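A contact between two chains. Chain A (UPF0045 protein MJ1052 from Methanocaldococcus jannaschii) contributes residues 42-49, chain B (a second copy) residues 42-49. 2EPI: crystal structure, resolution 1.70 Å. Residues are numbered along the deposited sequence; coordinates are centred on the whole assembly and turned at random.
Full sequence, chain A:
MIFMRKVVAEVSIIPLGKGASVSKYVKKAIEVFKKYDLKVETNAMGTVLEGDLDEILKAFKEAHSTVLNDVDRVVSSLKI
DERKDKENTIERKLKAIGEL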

# COMPACT_ATOMS: atom_id res chain seq x y z
N THR A 42 -0.43 16.28 -6.10
CA THR A 42 -1.62 15.46 -5.87
C THR A 42 -2.12 14.78 -7.14
O THR A 42 -2.19 15.39 -8.21
CB THR A 42 -2.78 16.32 -5.31
OG1 THR A 42 -2.43 16.80 -4.00
CG2 THR A 42 -4.06 15.49 -5.21
N ASN A 43 -2.45 13.50 -7.02
CA ASN A 43 -2.99 12.75 -8.14
C ASN A 43 -4.34 12.20 -7.69
O ASN A 43 -4.76 12.43 -6.55
CB ASN A 43 -2.02 11.65 -8.60
CG ASN A 43 -1.72 10.62 -7.52
OD1 ASN A 43 -2.57 9.82 -7.15
ND2 ASN A 43 -0.48 10.64 -7.02
N ALA A 44 -5.03 11.48 -8.56
CA ALA A 44 -6.34 10.94 -8.24
C ALA A 44 -6.39 9.85 -7.18
O ALA A 44 -7.48 9.50 -6.72
CB ALA A 44 -7.02 10.45 -9.52
N MET A 45 -5.24 9.31 -6.77
CA MET A 45 -5.23 8.24 -5.77
C MET A 45 -4.39 8.51 -4.52
O MET A 45 -4.30 7.67 -3.63
CB MET A 45 -4.76 6.93 -6.42
CG MET A 45 -5.73 6.34 -7.44
SD MET A 45 -7.30 5.79 -6.70
CE MET A 45 -6.80 4.25 -5.91
N GLY A 46 -3.78 9.68 -4.46
CA GLY A 46 -2.96 10.02 -3.31
C GLY A 46 -2.19 11.28 -3.61
O GLY A 46 -2.44 11.93 -4.62
N THR A 47 -1.27 11.63 -2.72
CA THR A 47 -0.45 12.83 -2.91
C THR A 47 1.02 12.47 -2.82
O THR A 47 1.44 11.79 -1.89
CB THR A 47 -0.76 13.88 -1.85
OG1 THR A 47 -2.12 14.29 -1.96
CG2 THR A 47 0.15 15.10 -2.03
N VAL A 48 1.80 12.91 -3.81
CA VAL A 48 3.23 12.66 -3.82
C VAL A 48 3.91 13.86 -3.17
O VAL A 48 3.55 15.00 -3.43
CB VAL A 48 3.76 12.46 -5.27
CG1 VAL A 48 5.29 12.44 -5.28
CG2 VAL A 48 3.22 11.15 -5.82
N LEU A 49 4.89 13.59 -2.31
CA LEU A 49 5.60 14.66 -1.62
C LEU A 49 7.09 14.48 -1.82
O LEU A 49 7.58 13.36 -1.97
CB LEU A 49 5.28 14.62 -0.12
CG LEU A 49 3.80 14.62 0.29
CD1 LEU A 49 3.67 14.25 1.77
CD2 LEU A 49 3.19 15.99 0.01
N THR B 42 0.86 8.70 -15.13
CA THR B 42 1.97 8.30 -14.29
C THR B 42 2.47 9.42 -13.39
O THR B 42 2.56 10.57 -13.79
CB THR B 42 3.13 7.77 -15.16
OG1 THR B 42 2.69 6.59 -15.84
CG2 THR B 42 4.34 7.44 -14.31
N ASN B 43 2.76 9.06 -12.14
CA ASN B 43 3.30 10.03 -11.19
C ASN B 43 4.62 9.45 -10.67
O ASN B 43 5.00 8.35 -11.06
CB ASN B 43 2.31 10.32 -10.05
CG ASN B 43 1.94 9.09 -9.25
OD1 ASN B 43 2.78 8.52 -8.55
ND2 ASN B 43 0.68 8.67 -9.35
N ALA B 44 5.32 10.18 -9.81
CA ALA B 44 6.62 9.73 -9.31
C ALA B 44 6.64 8.49 -8.42
O ALA B 44 7.70 7.89 -8.22
CB ALA B 44 7.33 10.89 -8.60
N MET B 45 5.48 8.08 -7.91
CA MET B 45 5.43 6.92 -7.02
C MET B 45 4.57 5.77 -7.54
O MET B 45 4.43 4.74 -6.88
CB MET B 45 4.95 7.35 -5.63
CG MET B 45 5.93 8.26 -4.87
SD MET B 45 7.48 7.43 -4.50
CE MET B 45 6.94 6.29 -3.20
N GLY B 46 4.00 5.94 -8.73
CA GLY B 46 3.17 4.89 -9.31
C GLY B 46 2.44 5.41 -10.52
O GLY B 46 2.72 6.51 -11.00
N THR B 47 1.50 4.62 -11.03
CA THR B 47 0.72 5.01 -12.19
C THR B 47 -0.76 4.86 -11.89
O THR B 47 -1.21 3.82 -11.41
CB THR B 47 1.08 4.16 -13.43
OG1 THR B 47 2.43 4.43 -13.80
CG2 THR B 47 0.15 4.49 -14.60
N VAL B 48 -1.52 5.91 -12.15
CA VAL B 48 -2.95 5.89 -11.92
C VAL B 48 -3.61 5.45 -13.22
O VAL B 48 -3.20 5.86 -14.31
CB VAL B 48 -3.46 7.28 -11.49
CG1 VAL B 48 -4.99 7.32 -11.52
CG2 VAL B 48 -2.94 7.59 -10.08
N LEU B 49 -4.62 4.59 -13.10
CA LEU B 49 -5.32 4.09 -14.28
C LEU B 49 -6.81 4.32 -14.16
O LEU B 49 -7.37 4.31 -13.06
CB LEU B 49 -5.05 2.59 -14.44
CG LEU B 49 -3.59 2.14 -14.49
CD1 LEU B 49 -3.52 0.62 -14.40
CD2 LEU B 49 -2.93 2.64 -15.78

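Each stretch is a tight hairpin. In chain B, one strand arrives through Thr B42 and Asn B43, the chain turns over Ala B44 and Met B45, and a second strand leaves through Thr B47, Val B48 and Leu B49. Chain A folds the same way. The two copies face each other with near twofold symmetry, so almost every contact occurs twice. Asn A43 lies opposite Asn B43, with CA atoms 7.5 Å apart. Met A45 pairs with Val B48 and Val A48 with Met B45, at CA separations of 7.0 and 6.9 Å. No hydrogen bond crosses between the stretches. The contact is made by side chains, and it buries 276 Å² in total.

Thr B42 takes no part in the contact. Its hydroxyl bonds across its own hairpin instead, with OG1 of Thr B42 3.0 Å from OG1 of Thr B47. Either hydroxyl could be the donor. The pair ties the two strands of chain B together, out of reach of the chain A stretch.

Asn B43 points its CB toward the chain A stretch, with chi1 in the p rotamer. Its ND2 comes 3.3 Å from ND2 of Asn A43. Both atoms are donors, so this is a close approach and not a hydrogen bond. Each amide nitrogen is satisfied elsewhere in the structure. The other end of the amide serves the turn: Met B45 N donates to Asn B43 OD1 at 2.8 Å. This bond anchors OD1 to the turn. The backbone closes the same hairpin, with Asn B43 N donating to Gly B46 O at 2.8 Å. A weak return bond runs from Gly B46 N to Asn B43 O at 3.5 Å. OD1 of Asn B43 also lies 3.8 Å from CG2 of Val A48, a van der Waals neighbor.

Ala B44 is small and buried. Its CB rests 4.2 Å from CG1 of Val A48, a simple apolar contact.

Met B45 starts toward the chain A stretch, but the end of its side chain leads away. All three chi angles are m. The near part of the chain makes the contact: CG of Met B45 is 4.1 Å from CG2 of Val A48. The sulfur and CE lie farther off.

Gly B46 has no side chain and does not touch the chain A stretch. Its role here is in the backbone of the hairpin. Thr B47 is also out of reach of the chain A stretch, and its hydroxyl is paired with Thr B42.

Of the chain B residues, Val B48 has the most surface covered by the chain A stretch. It is in the t rotamer and points toward that stretch. CG1 of Val B48 lies 4.2 Å from CB of Ala A44. CG2 of Val B48 lies 4.0 Å from CG of Met A45 and 3.7 Å from OD1 of Asn A43. Both methyls thus pack on the opposing turn, and Val A48 does the same in return.

Leu B49 points away and makes no contact with the chain A stretch.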